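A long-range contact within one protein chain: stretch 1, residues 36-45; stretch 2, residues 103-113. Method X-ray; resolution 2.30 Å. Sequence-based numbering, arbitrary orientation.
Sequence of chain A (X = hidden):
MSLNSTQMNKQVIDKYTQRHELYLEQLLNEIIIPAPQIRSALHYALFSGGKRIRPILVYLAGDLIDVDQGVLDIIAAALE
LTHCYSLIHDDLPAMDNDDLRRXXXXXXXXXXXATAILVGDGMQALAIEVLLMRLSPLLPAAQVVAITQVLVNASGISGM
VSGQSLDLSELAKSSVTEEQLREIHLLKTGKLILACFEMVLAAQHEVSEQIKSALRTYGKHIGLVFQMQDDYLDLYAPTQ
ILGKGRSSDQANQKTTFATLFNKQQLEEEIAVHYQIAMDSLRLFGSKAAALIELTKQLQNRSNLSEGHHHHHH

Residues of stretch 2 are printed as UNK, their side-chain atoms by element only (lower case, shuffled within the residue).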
# COMPACT_ATOMS: atom_id res chain seq x y z
N PRO A 36 0.92 19.95 3.15
CA PRO A 36 0.89 20.23 4.60
C PRO A 36 -0.17 19.46 5.38
O PRO A 36 0.11 19.04 6.51
CB PRO A 36 0.65 21.74 4.65
CG PRO A 36 1.29 22.24 3.40
CD PRO A 36 0.97 21.20 2.37
N GLN A 37 -1.35 19.26 4.79
CA GLN A 37 -2.40 18.40 5.38
C GLN A 37 -1.90 16.99 5.62
O GLN A 37 -2.20 16.38 6.64
CB GLN A 37 -3.63 18.31 4.47
CG GLN A 37 -4.71 19.33 4.73
CD GLN A 37 -5.54 19.03 5.96
OE1 GLN A 37 -6.35 18.10 5.97
NE2 GLN A 37 -5.36 19.84 6.99
N ILE A 38 -1.14 16.46 4.66
CA ILE A 38 -0.62 15.10 4.79
C ILE A 38 0.38 14.99 5.93
O ILE A 38 0.17 14.18 6.84
CB ILE A 38 -0.10 14.53 3.44
CG1 ILE A 38 -1.24 14.46 2.41
CG2 ILE A 38 0.54 13.15 3.62
CD1 ILE A 38 -2.47 13.65 2.83
N ARG A 39 1.43 15.82 5.94
CA ARG A 39 2.44 15.75 7.02
C ARG A 39 1.87 16.07 8.40
O ARG A 39 2.30 15.49 9.40
CB ARG A 39 3.73 16.54 6.73
CG ARG A 39 3.58 18.03 6.59
CD ARG A 39 3.97 18.50 5.21
NE ARG A 39 5.23 19.25 5.18
CZ ARG A 39 5.54 20.17 4.27
NH1 ARG A 39 4.68 20.47 3.30
NH2 ARG A 39 6.70 20.79 4.33
N SER A 40 0.86 16.94 8.45
CA SER A 40 0.17 17.20 9.71
C SER A 40 -0.61 15.97 10.19
O SER A 40 -0.53 15.59 11.36
CB SER A 40 -0.73 18.42 9.60
OG SER A 40 -1.42 18.64 10.83
N ALA A 41 -1.38 15.36 9.29
CA ALA A 41 -2.20 14.21 9.68
C ALA A 41 -1.40 12.94 9.94
O ALA A 41 -1.71 12.20 10.88
CB ALA A 41 -3.29 13.96 8.67
N LEU A 42 -0.36 12.71 9.14
CA LEU A 42 0.65 11.68 9.45
C LEU A 42 1.14 11.74 10.89
O LEU A 42 1.12 10.74 11.60
CB LEU A 42 1.86 11.81 8.52
CG LEU A 42 1.80 11.14 7.14
CD1 LEU A 42 2.88 11.72 6.25
CD2 LEU A 42 1.99 9.65 7.29
N HIS A 43 1.59 12.92 11.31
CA HIS A 43 2.11 13.13 12.65
C HIS A 43 1.04 12.99 13.72
O HIS A 43 1.32 12.50 14.81
CB HIS A 43 2.82 14.48 12.74
CG HIS A 43 4.18 14.49 12.11
ND1 HIS A 43 4.40 14.95 10.82
CD2 HIS A 43 5.38 14.07 12.57
CE1 HIS A 43 5.69 14.82 10.53
NE2 HIS A 43 6.30 14.29 11.58
N TYR A 44 -0.18 13.42 13.42
CA TYR A 44 -1.30 13.27 14.35
C TYR A 44 -1.62 11.79 14.61
O TYR A 44 -1.84 11.37 15.75
CB TYR A 44 -2.55 13.98 13.84
CG TYR A 44 -3.73 13.84 14.77
CD1 TYR A 44 -3.83 14.63 15.92
CD2 TYR A 44 -4.75 12.92 14.52
CE1 TYR A 44 -4.90 14.50 16.79
CE2 TYR A 44 -5.83 12.77 15.39
CZ TYR A 44 -5.89 13.58 16.53
OH TYR A 44 -6.95 13.47 17.40
N ALA A 45 -1.65 11.02 13.53
CA ALA A 45 -2.04 9.62 13.60
C ALA A 45 -0.96 8.74 14.23
O ALA A 45 -1.27 7.88 15.05
CB ALA A 45 -2.41 9.12 12.22
N UNK A 103 -8.40 7.58 23.40
CA UNK A 103 -9.13 8.63 24.11
C UNK A 103 -9.40 9.87 23.28
O UNK A 103 -10.30 10.66 23.60
N UNK A 104 -8.63 10.03 22.21
CA UNK A 104 -8.64 11.25 21.40
C UNK A 104 -9.47 11.07 20.12
O UNK A 104 -9.69 9.94 19.70
n UNK A 104 -2.84 10.80 18.72
c UNK A 104 -6.33 10.65 20.36
c UNK A 104 -4.21 10.31 19.05
c UNK A 104 -7.20 11.69 21.08
c UNK A 104 -4.94 11.20 20.04
N UNK A 105 -9.95 12.19 19.52
CA UNK A 105 -10.61 12.12 18.23
C UNK A 105 -9.79 11.38 17.17
O UNK A 105 -8.58 11.55 17.09
c UNK A 105 -10.97 14.27 19.13
c UNK A 105 -10.77 13.59 17.84
c UNK A 105 -10.15 13.51 20.15
N UNK A 106 -10.48 10.57 16.37
CA UNK A 106 -9.86 9.81 15.29
C UNK A 106 -9.47 10.74 14.15
O UNK A 106 -9.91 11.90 14.10
c UNK A 106 -10.83 8.74 14.78
o UNK A 106 -12.07 9.33 14.43
N UNK A 107 -8.67 10.22 13.23
CA UNK A 107 -8.09 11.03 12.17
C UNK A 107 -9.10 11.78 11.29
O UNK A 107 -8.86 12.92 10.91
s UNK A 107 -6.15 11.17 10.25
c UNK A 107 -7.18 10.18 11.29
N UNK A 108 -10.22 11.14 10.98
CA UNK A 108 -11.25 11.79 10.16
C UNK A 108 -12.05 12.83 10.96
O UNK A 108 -12.62 13.75 10.38
c UNK A 108 -12.17 10.77 9.49
c UNK A 108 -14.17 9.89 10.90
n UNK A 108 -12.27 8.81 11.08
c UNK A 108 -13.14 8.21 11.87
n UNK A 108 -14.30 8.84 11.78
c UNK A 108 -12.89 9.88 10.46
N UNK A 109 -12.09 12.68 12.28
CA UNK A 109 -12.76 13.66 13.14
C UNK A 109 -11.88 14.89 13.39
O UNK A 109 -12.38 16.01 13.44
c UNK A 109 -15.46 12.29 13.60
c UNK A 109 -16.36 13.19 14.44
c UNK A 109 -13.19 13.03 14.47
c UNK A 109 -14.20 11.89 14.34
n UNK A 109 -17.48 13.70 13.61
N UNK A 110 -10.57 14.67 13.56
CA UNK A 110 -9.61 15.75 13.74
C UNK A 110 -9.34 16.49 12.44
O UNK A 110 -9.04 17.68 12.45
c UNK A 110 -8.31 15.22 14.31
N UNK A 111 -9.45 15.78 11.32
CA UNK A 111 -9.27 16.39 10.00
C UNK A 111 -10.56 16.22 9.22
O UNK A 111 -11.58 16.79 9.59
c UNK A 111 -4.32 16.78 11.18
c UNK A 111 -6.02 17.24 9.52
c UNK A 111 -8.06 15.78 9.29
c UNK A 111 -6.24 15.34 10.99
c UNK A 111 -5.04 15.67 11.60
c UNK A 111 -4.81 17.57 10.14
c UNK A 111 -6.75 16.12 9.94
N UNK A 112 -10.50 15.43 8.16
CA UNK A 112 -11.70 15.04 7.44
C UNK A 112 -11.51 13.62 6.89
O UNK A 112 -10.40 13.07 6.97
c UNK A 112 -10.88 16.44 5.49
c UNK A 112 -12.07 16.04 6.33
o UNK A 112 -10.68 17.66 5.29
o UNK A 112 -10.16 15.55 5.00
N UNK A 113 -12.57 13.04 6.35
CA UNK A 113 -12.51 11.67 5.86
C UNK A 113 -11.54 11.50 4.70
O UNK A 113 -10.78 10.53 4.69
o UNK A 113 -16.23 9.63 5.20
c UNK A 113 -14.80 10.86 6.65
o UNK A 113 -17.16 10.79 6.82
c UNK A 113 -13.89 11.17 5.47
c UNK A 113 -16.16 10.39 6.19

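Position 103 has no side-chain atoms at all, which makes it Gly103; nothing of the helix 36-45 lies near it.

At position 104 four carbons run in a row and end in a nitrogen, an unbranched chain that is Lys104. Its CA-to-CB bond points toward the helix, and with chi1 p and the rest t the chain is extended beyond chi1; Lys104 NZ donates a hydrogen bond to the backbone O of Tyr44 at 3.2 Å. The same NZ sits 4.7 Å from the centroid of the Tyr44 ring, over its face, so one cation meets both a carbonyl and a pi cloud.

Position 105 carries three carbons that close a ring onto the backbone nitrogen: Pro105. Its carbonyl accepts a hydrogen bond, Tyr44 OH donating to Pro105 O at 2.5 Å, a short bond made at the edge of the tyrosine ring.

One carbon and one oxygen at position 106 make Ser106. Its CB points away from the helix and its hydroxyl is bonded elsewhere in the structure. It precedes a short helix, but its side chain makes no capping bond.

Position 107 has one carbon and then a sulfur, hence Cys107. The sulfur, SG, lies 4.3 Å from Ala41 CB, a loose apolar contact in a buried spot.

A carbon followed by a five-membered ring of three carbons and two nitrogens identifies position 108 as His108, out of reach of the helix. Position 109 again shows four carbons ending in nitrogen; this is Lys109, whose end leads away from the helix, quite unlike that of Lys104.

Position 110 has a single carbon and is Ala110. Its CA-to-CB bond points toward the helix, and Ala110 CB lies 3.6 Å from Tyr44 CE2, making an off-centre CH-pi contact with the ring.

One carbon carrying a six-carbon ring, with no heteroatom, makes position 111 Phe111. Ala41 CB stands over one face of this ring, 3.9 Å from its centroid, while Ser40 OG lies at the ring edge, 3.5 Å from Phe111 CZ. The phenyl edge turns toward the face of Tyr44, with the planes at 73° and the centroids 5.8 Å apart.

Position 112 bears two carbons, the second holding two oxygens, one of them 4.4 Å from Gln37 OE1: Asp112, the near oxygen being Asp112 OD2. It is the N-cap residue of the next helix, its side chain capping a backbone N just past the stretch. Three carbons with two oxygens on the third make position 113 Glu113, which does not touch the helix.

The contact works through an offset edge-to-face pair of aromatics. Tyr44, with chi1 t, reaches across from the helix, and its hydroxyl and backbone carbonyl are tied to Pro105 O and Lys104 NZ, respectively. Phe111 answers from the other stretch, and Ala41, one helical turn before Tyr44, places its methyl over the phenyl face. The rule to read is economical: two hydrogen bonds join Tyr44 to the other stretch, alanines on both sides meet ring systems, and Ser106, His108, Lys109 and Glu113 place no side chain against the helix.

Stretch 2 (103-113) GKPSCHKAFDE
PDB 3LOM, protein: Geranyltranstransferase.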